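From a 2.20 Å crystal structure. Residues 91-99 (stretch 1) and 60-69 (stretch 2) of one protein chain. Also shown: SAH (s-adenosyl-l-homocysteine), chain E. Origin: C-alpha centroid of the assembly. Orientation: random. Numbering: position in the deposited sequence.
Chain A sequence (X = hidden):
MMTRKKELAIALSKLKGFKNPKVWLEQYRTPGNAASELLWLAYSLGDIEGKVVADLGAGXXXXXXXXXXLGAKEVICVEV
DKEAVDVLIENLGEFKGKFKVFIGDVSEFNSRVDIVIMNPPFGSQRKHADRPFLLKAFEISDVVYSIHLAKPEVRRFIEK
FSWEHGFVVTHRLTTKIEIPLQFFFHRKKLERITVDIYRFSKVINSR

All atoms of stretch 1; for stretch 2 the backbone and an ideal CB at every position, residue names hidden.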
ATOM      1  N   ASN A  91      -1.765 -14.414   7.354  1.00 38.64           N
ATOM      2  CA  ASN A  91      -2.319 -14.205   6.024  1.00 37.33           C
ATOM      3  C   ASN A  91      -1.372 -14.640   4.901  1.00 36.09           C
ATOM      4  O   ASN A  91      -1.819 -15.190   3.896  1.00 36.25           O
ATOM      5  CB  ASN A  91      -2.714 -12.735   5.835  1.00 35.75           C
ATOM      6  CG  ASN A  91      -4.049 -12.403   6.476  1.00 35.20           C
ATOM      7  OD1 ASN A  91      -4.930 -13.248   6.559  1.00 35.45           O
ATOM      8  ND2 ASN A  91      -4.212 -11.160   6.907  1.00 31.82           N
ATOM      9  N   LEU A  92      -0.072 -14.400   5.074  1.00 35.09           N
ATOM     10  CA  LEU A  92       0.921 -14.768   4.056  1.00 35.56           C
ATOM     11  C   LEU A  92       1.506 -16.166   4.272  1.00 35.90           C
ATOM     12  O   LEU A  92       2.541 -16.512   3.694  1.00 34.08           O
ATOM     13  CB  LEU A  92       2.077 -13.765   4.033  1.00 33.75           C
ATOM     14  CG  LEU A  92       1.805 -12.277   3.784  1.00 35.98           C
ATOM     15  CD1 LEU A  92       3.115 -11.599   3.373  1.00 35.23           C
ATOM     16  CD2 LEU A  92       0.783 -12.098   2.702  1.00 34.86           C
ATOM     17  N   GLY A  93       0.842 -16.957   5.112  1.00 36.35           N
ATOM     18  CA  GLY A  93       1.306 -18.304   5.401  1.00 38.93           C
ATOM     19  C   GLY A  93       1.676 -19.164   4.203  1.00 39.14           C
ATOM     20  O   GLY A  93       2.641 -19.903   4.263  1.00 39.51           O
ATOM     21  N   GLU A  94       0.929 -19.067   3.112  1.00 41.31           N
ATOM     22  CA  GLU A  94       1.217 -19.881   1.940  1.00 44.04           C
ATOM     23  C   GLU A  94       2.413 -19.411   1.108  1.00 44.07           C
ATOM     24  O   GLU A  94       2.806 -20.069   0.146  1.00 44.83           O
ATOM     25  CB  GLU A  94      -0.036 -19.974   1.075  1.00 47.31           C
ATOM     26  CG  GLU A  94      -0.751 -18.653   0.927  1.00 53.72           C
ATOM     27  CD  GLU A  94      -2.108 -18.789   0.274  1.00 55.74           C
ATOM     28  OE1 GLU A  94      -2.166 -19.230  -0.896  1.00 58.44           O
ATOM     29  OE2 GLU A  94      -3.116 -18.452   0.934  1.00 56.55           O
ATOM     30  N   PHE A  95       2.999 -18.277   1.476  1.00 42.85           N
ATOM     31  CA  PHE A  95       4.153 -17.780   0.743  1.00 40.66           C
ATOM     32  C   PHE A  95       5.367 -17.765   1.649  1.00 40.46           C
ATOM     33  O   PHE A  95       6.297 -16.983   1.456  1.00 39.87           O
ATOM     34  CB  PHE A  95       3.881 -16.378   0.200  1.00 37.80           C
ATOM     35  CG  PHE A  95       2.822 -16.340  -0.845  1.00 31.71           C
ATOM     36  CD1 PHE A  95       1.541 -15.913  -0.537  1.00 32.69           C
ATOM     37  CD2 PHE A  95       3.100 -16.758  -2.138  1.00 32.04           C
ATOM     38  CE1 PHE A  95       0.534 -15.900  -1.509  1.00 32.03           C
ATOM     39  CE2 PHE A  95       2.103 -16.753  -3.120  1.00 30.83           C
ATOM     40  CZ  PHE A  95       0.818 -16.322  -2.799  1.00 30.31           C
ATOM     41  N   LYS A  96       5.365 -18.648   2.637  1.00 41.21           N
ATOM     42  CA  LYS A  96       6.473 -18.707   3.570  1.00 42.23           C
ATOM     43  C   LYS A  96       7.822 -18.712   2.887  1.00 42.25           C
ATOM     44  O   LYS A  96       8.044 -19.403   1.896  1.00 42.19           O
ATOM     45  CB  LYS A  96       6.343 -19.895   4.523  1.00 45.49           C
ATOM     46  CG  LYS A  96       5.397 -19.608   5.681  1.00 49.21           C
ATOM     47  CD  LYS A  96       5.277 -20.775   6.651  1.00 51.86           C
ATOM     48  CE  LYS A  96       4.201 -20.492   7.695  1.00 53.86           C
ATOM     49  NZ  LYS A  96       4.014 -21.616   8.657  1.00 56.47           N
ATOM     50  N   GLY A  97       8.719 -17.896   3.422  1.00 42.16           N
ATOM     51  CA  GLY A  97      10.048 -17.783   2.859  1.00 40.91           C
ATOM     52  C   GLY A  97      10.164 -16.778   1.728  1.00 41.39           C
ATOM     53  O   GLY A  97      11.267 -16.472   1.292  1.00 40.82           O
ATOM     54  N   LYS A  98       9.039 -16.255   1.247  1.00 41.93           N
ATOM     55  CA  LYS A  98       9.065 -15.285   0.152  1.00 42.37           C
ATOM     56  C   LYS A  98       8.825 -13.841   0.620  1.00 41.88           C
ATOM     57  O   LYS A  98       8.846 -12.907  -0.184  1.00 40.25           O
ATOM     58  CB  LYS A  98       8.031 -15.672  -0.922  1.00 44.10           C
ATOM     59  CG  LYS A  98       8.391 -16.936  -1.703  1.00 46.96           C
ATOM     60  CD  LYS A  98       7.316 -17.338  -2.717  1.00 50.46           C
ATOM     61  CE  LYS A  98       7.100 -16.289  -3.817  1.00 51.86           C
ATOM     62  NZ  LYS A  98       8.303 -16.042  -4.677  1.00 54.22           N
ATOM     63  N   PHE A  99       8.602 -13.660   1.919  1.00 40.07           N
ATOM     64  CA  PHE A  99       8.372 -12.329   2.469  1.00 38.33           C
ATOM     65  C   PHE A  99       9.188 -12.078   3.734  1.00 37.39           C
ATOM     66  O   PHE A  99       9.520 -13.002   4.466  1.00 35.55           O
ATOM     67  CB  PHE A  99       6.889 -12.124   2.780  1.00 34.70           C
ATOM     68  CG  PHE A  99       6.386 -12.929   3.945  1.00 34.31           C
ATOM     69  CD1 PHE A  99       6.468 -12.432   5.239  1.00 33.65           C
ATOM     70  CD2 PHE A  99       5.830 -14.183   3.751  1.00 32.89           C
ATOM     71  CE1 PHE A  99       6.002 -13.166   6.314  1.00 33.48           C
ATOM     72  CE2 PHE A  99       5.362 -14.927   4.824  1.00 33.85           C
ATOM     73  CZ  PHE A  99       5.447 -14.417   6.108  1.00 33.32           C
ATOM     74  N   UNK A  60      -2.309  -5.773   7.628  1.00 27.43           N
ATOM     75  CA  UNK A  60      -2.691  -7.188   7.600  1.00 28.87           C
ATOM     76  C   UNK A  60      -2.095  -7.931   6.409  1.00 29.85           C
ATOM     77  O   UNK A  60      -2.232  -9.151   6.314  1.00 30.53           O
ATOM     78  CB  UNK A  60      -4.215  -7.316   7.571  1.00 28.87           C
ATOM     79  N   UNK A  61      -1.449  -7.202   5.501  1.00 29.92           N
ATOM     80  CA  UNK A  61      -0.834  -7.838   4.348  1.00 28.91           C
ATOM     81  C   UNK A  61      -1.652  -8.013   3.073  1.00 27.68           C
ATOM     82  O   UNK A  61      -1.282  -8.814   2.227  1.00 28.73           O
ATOM     83  CB  UNK A  61      -0.358  -9.225   4.784  1.00 28.91           C
ATOM     84  N   UNK A  62      -2.740  -7.268   2.904  1.00 28.35           N
ATOM     85  CA  UNK A  62      -3.554  -7.414   1.689  1.00 27.25           C
ATOM     86  C   UNK A  62      -2.739  -7.151   0.421  1.00 28.53           C
ATOM     87  O   UNK A  62      -2.740  -7.973  -0.503  1.00 26.78           O
ATOM     88  CB  UNK A  62      -4.750  -6.461   1.740  1.00 27.25           C
ATOM     89  N   UNK A  63      -2.046  -6.011   0.375  1.00 28.32           N
ATOM     90  CA  UNK A  63      -1.241  -5.663  -0.790  1.00 26.65           C
ATOM     91  C   UNK A  63      -0.090  -6.642  -0.991  1.00 27.00           C
ATOM     92  O   UNK A  63       0.231  -7.016  -2.122  1.00 23.30           O
ATOM     93  CB  UNK A  63      -0.697  -4.240  -0.650  1.00 26.65           C
ATOM     94  N   UNK A  64       0.521  -7.053   0.113  1.00 26.40           N
ATOM     95  CA  UNK A  64       1.636  -7.990   0.075  1.00 27.48           C
ATOM     96  C   UNK A  64       1.200  -9.328  -0.502  1.00 28.27           C
ATOM     97  O   UNK A  64       1.879  -9.903  -1.355  1.00 26.17           O
ATOM     98  CB  UNK A  64       2.221  -8.184   1.475  1.00 27.48           C
ATOM     99  N   UNK A  65       0.070  -9.821  -0.006  1.00 27.91           N
ATOM    100  CA  UNK A  65      -0.480 -11.099  -0.455  1.00 29.51           C
ATOM    101  C   UNK A  65      -0.753 -11.055  -1.966  1.00 29.17           C
ATOM    102  O   UNK A  65      -0.349 -11.962  -2.710  1.00 26.73           O
ATOM    103  CB  UNK A  65      -1.761 -11.431   0.312  1.00 29.51           C
ATOM    104  N   UNK A  66      -1.420  -9.988  -2.409  1.00 27.43           N
ATOM    105  CA  UNK A  66      -1.731  -9.824  -3.816  1.00 28.09           C
ATOM    106  C   UNK A  66      -0.484  -9.814  -4.681  1.00 29.00           C
ATOM    107  O   UNK A  66      -0.452 -10.438  -5.754  1.00 28.85           O
ATOM    108  CB  UNK A  66      -2.523  -8.532  -4.031  1.00 28.09           C
ATOM    109  N   UNK A  67       0.547  -9.109  -4.220  1.00 27.07           N
ATOM    110  CA  UNK A  67       1.800  -9.020  -4.957  1.00 28.70           C
ATOM    111  C   UNK A  67       2.421 -10.403  -5.096  1.00 30.02           C
ATOM    112  O   UNK A  67       2.848 -10.789  -6.188  1.00 29.79           O
ATOM    113  CB  UNK A  67       2.771  -8.063  -4.263  1.00 28.70           C
ATOM    114  N   UNK A  68       2.486 -11.140  -3.987  1.00 32.67           N
ATOM    115  CA  UNK A  68       3.045 -12.485  -4.003  1.00 34.33           C
ATOM    116  C   UNK A  68       2.205 -13.334  -4.952  1.00 37.29           C
ATOM    117  O   UNK A  68       2.729 -14.088  -5.770  1.00 38.43           O
ATOM    118  CB  UNK A  68       3.080 -13.092  -2.599  1.00 34.33           C
ATOM    119  N   UNK A  69       0.891 -13.201  -4.821  1.00 38.70           N
ATOM    120  CA  UNK A  69      -0.059 -13.933  -5.648  1.00 40.42           C
ATOM    121  C   UNK A  69       0.207 -13.633  -7.126  1.00 40.40           C
ATOM    122  O   UNK A  69       0.076 -14.507  -7.987  1.00 42.20           O
ATOM    123  CB  UNK A  69      -1.497 -13.570  -5.271  1.00 40.42           C
TER
HETATM  124  N   SAH E1001      -4.317  -3.524   5.950  1.00 49.91           N
HETATM  125  CA  SAH E1001      -3.821  -2.598   4.912  1.00 50.93           C
HETATM  126  CB  SAH E1001      -2.954  -1.542   5.618  1.00 47.39           C
HETATM  127  CG  SAH E1001      -3.875  -0.434   5.985  1.00 45.85           C
HETATM  128  SD  SAH E1001      -3.366   1.035   6.898  1.00 42.13           S
HETATM  129  C   SAH E1001      -3.110  -3.435   3.882  1.00 51.79           C
HETATM  130  O   SAH E1001      -3.386  -4.673   3.824  1.00 52.57           O
HETATM  131  OXT SAH E1001      -2.275  -2.788   3.166  1.00 50.06           O
HETATM  132  C5' SAH E1001      -1.590   1.115   6.801  1.00 42.38           C
HETATM  133  C4' SAH E1001      -0.746   0.674   8.006  1.00 38.73           C
HETATM  134  O4' SAH E1001       0.223   1.709   8.312  1.00 37.04           O
HETATM  135  C3' SAH E1001      -1.479   0.518   9.340  1.00 37.81           C
HETATM  136  O3' SAH E1001      -1.612  -0.910   9.490  1.00 35.00           O
HETATM  137  C2' SAH E1001      -0.528   1.060  10.419  1.00 35.76           C
HETATM  138  O2' SAH E1001      -0.268   0.340  11.603  1.00 33.23           O
HETATM  139  C1' SAH E1001       0.719   1.436   9.601  1.00 36.68           C
HETATM  140  N9  SAH E1001       1.430   2.610  10.085  1.00 38.09           N
HETATM  141  C8  SAH E1001       0.955   3.806  10.593  1.00 37.31           C
HETATM  142  N7  SAH E1001       1.896   4.657  10.917  1.00 37.18           N
HETATM  143  C5  SAH E1001       3.077   3.989  10.607  1.00 37.77           C
HETATM  144  C6  SAH E1001       4.451   4.342  10.697  1.00 36.07           C
HETATM  145  N6  SAH E1001       4.852   5.545  11.163  1.00 38.76           N
HETATM  146  N1  SAH E1001       5.413   3.442  10.304  1.00 35.81           N
HETATM  147  C2  SAH E1001       5.008   2.241   9.829  1.00 37.11           C
HETATM  148  N3  SAH E1001       3.739   1.790   9.689  1.00 39.36           N
HETATM  149  C4  SAH E1001       2.805   2.723  10.097  1.00 38.06           C

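Position 60 precedes the helix, and its CA-to-CB bond points sideways to stretch 1. The ideal CB lies 3.9 Å from Asn91 ND2. The backbone O at 60 accepts a hydrogen bond from Asn91 ND2 at 2.9 Å, with a nearly straight N-H...O angle of 168°. This bond needs no particular side chain. The amino group of SAH lies nearby, so a small polar residue such as Ser, Thr, Asn or Asp would suit. The deposited residue is Thr60. Its OG1 accepts a weak hydrogen bond from SAH N at 3.3 Å.

Position 61 is the N-cap, with phi/psi of 90/19. At these angles a CB would be jammed against the carbonyl O of the residue before, which by itself calls for glycine. The ideal CB would also point toward stretch 1, 3.7 Å from Leu92 CD2. The residue is Gly61. Its O accepts the first helical hydrogen bond, 2.8 Å from the backbone N of position 65.

Position 62 points away from stretch 1, so the contact sets no preference. Its backbone N donates to SAH O at 2.8 Å. The residue is Val62.

Position 63 is out of reach of stretch 1. Many helix-compatible residues would do. It is Leu63, whose CG lies 3.9 Å from SAH OXT.

Position 64 points toward stretch 1, and its ideal CB is 4.0 Å from Leu92 CD1. A small residue such as Ala, Ser or Cys would fit beside that methyl. The residue is Ser64. Its CB packs 4.0 Å from Leu92 CD1, and its OG is hydrogen-bonded elsewhere in the structure.

Position 65 starts sideways, with its ideal CB 3.6 Å from Leu92 CD2. Beyond lie Asn91 O, the Phe95 ring and the carboxylate of Glu94. A long side chain with an apolar body and a donor at its tip would suit: Tyr, Lys or Arg. The residue is Tyr65, with chi1 t. Its OH donates to Glu94 OE2 at 2.8 Å. The edge of Phe95 meets the face of its ring, with the planes at 82°, and Phe95 CE1 comes 3.9 Å from Tyr65 CE2.

Position 66 points away and meets nothing of stretch 1. The residue is Gly66, a choice this contact does not explain.

Position 67 is out of reach, so stretch 1 sets no limit. It is Ala67.

Position 68 points toward stretch 1, with its ideal CB 3.7 Å from Phe95 CD2. Leu92 and the aliphatic part of Lys98 are also near. Leu, Met or Ile would be natural. The residue is Leu68. Its CB sits over one face of Phe95, 3.5 Å from the ring centroid, in a CH-pi contact. Its CD1 lies 3.9 Å from Lys98 CB.

Position 69 points sideways, with its ideal CB 4.4 Å from Phe95 CZ. An apolar side chain could extend along the ring, though others are possible. The residue is Leu69, whose CD2 packs 3.9 Å from Phe95 CZ.

Stretch 2, residues 60-69: TGVLSYGALL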
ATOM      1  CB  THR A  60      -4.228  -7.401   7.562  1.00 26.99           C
ATOM      2  OG1 THR A  60      -4.777  -6.807   6.378  1.00 26.79           O
ATOM      3  CG2 THR A  60      -4.873  -6.789   8.780  1.00 28.21           C
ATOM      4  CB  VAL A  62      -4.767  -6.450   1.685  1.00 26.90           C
ATOM      5  CG1 VAL A  62      -5.463  -6.505   0.339  1.00 26.30           C
ATOM      6  CG2 VAL A  62      -5.743  -6.820   2.795  1.00 24.15           C
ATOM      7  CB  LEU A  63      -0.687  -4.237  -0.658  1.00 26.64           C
ATOM      8  CG  LEU A  63      -1.720  -3.109  -0.681  1.00 24.54           C
ATOM      9  CD1 LEU A  63      -1.000  -1.776  -0.673  1.00 23.59           C
ATOM     10  CD2 LEU A  63      -2.598  -3.224  -1.947  1.00 26.57           C
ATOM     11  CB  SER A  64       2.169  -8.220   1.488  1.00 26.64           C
ATOM     12  OG  SER A  64       2.759  -7.050   2.008  1.00 25.57           O
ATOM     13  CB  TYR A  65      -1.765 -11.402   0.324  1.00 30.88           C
ATOM     14  CG  TYR A  65      -2.379 -12.752   0.037  1.00 32.40           C
ATOM     15  CD1 TYR A  65      -3.317 -12.913  -0.981  1.00 34.43           C
ATOM     16  CD2 TYR A  65      -2.037 -13.864   0.797  1.00 33.70           C
ATOM     17  CE1 TYR A  65      -3.903 -14.149  -1.229  1.00 36.96           C
ATOM     18  CE2 TYR A  65      -2.615 -15.103   0.560  1.00 35.76           C
ATOM     19  CZ  TYR A  65      -3.548 -15.238  -0.454  1.00 37.98           C
ATOM     20  OH  TYR A  65      -4.148 -16.455  -0.678  1.00 41.73           O
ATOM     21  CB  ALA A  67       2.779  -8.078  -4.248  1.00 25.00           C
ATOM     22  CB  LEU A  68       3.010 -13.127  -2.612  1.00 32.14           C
ATOM     23  CG  LEU A  68       4.148 -12.961  -1.597  1.00 32.70           C
ATOM     24  CD1 LEU A  68       5.510 -13.084  -2.270  1.00 27.84           C
ATOM     25  CD2 LEU A  68       4.011 -11.640  -0.935  1.00 34.30           C
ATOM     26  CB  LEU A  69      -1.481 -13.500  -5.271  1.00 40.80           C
ATOM     27  CG  LEU A  69      -2.675 -14.401  -5.574  1.00 43.60           C
ATOM     28  CD1 LEU A  69      -2.829 -14.553  -7.072  1.00 45.62           C
ATOM     29  CD2 LEU A  69      -2.481 -15.753  -4.894  1.00 43.18           C
TER
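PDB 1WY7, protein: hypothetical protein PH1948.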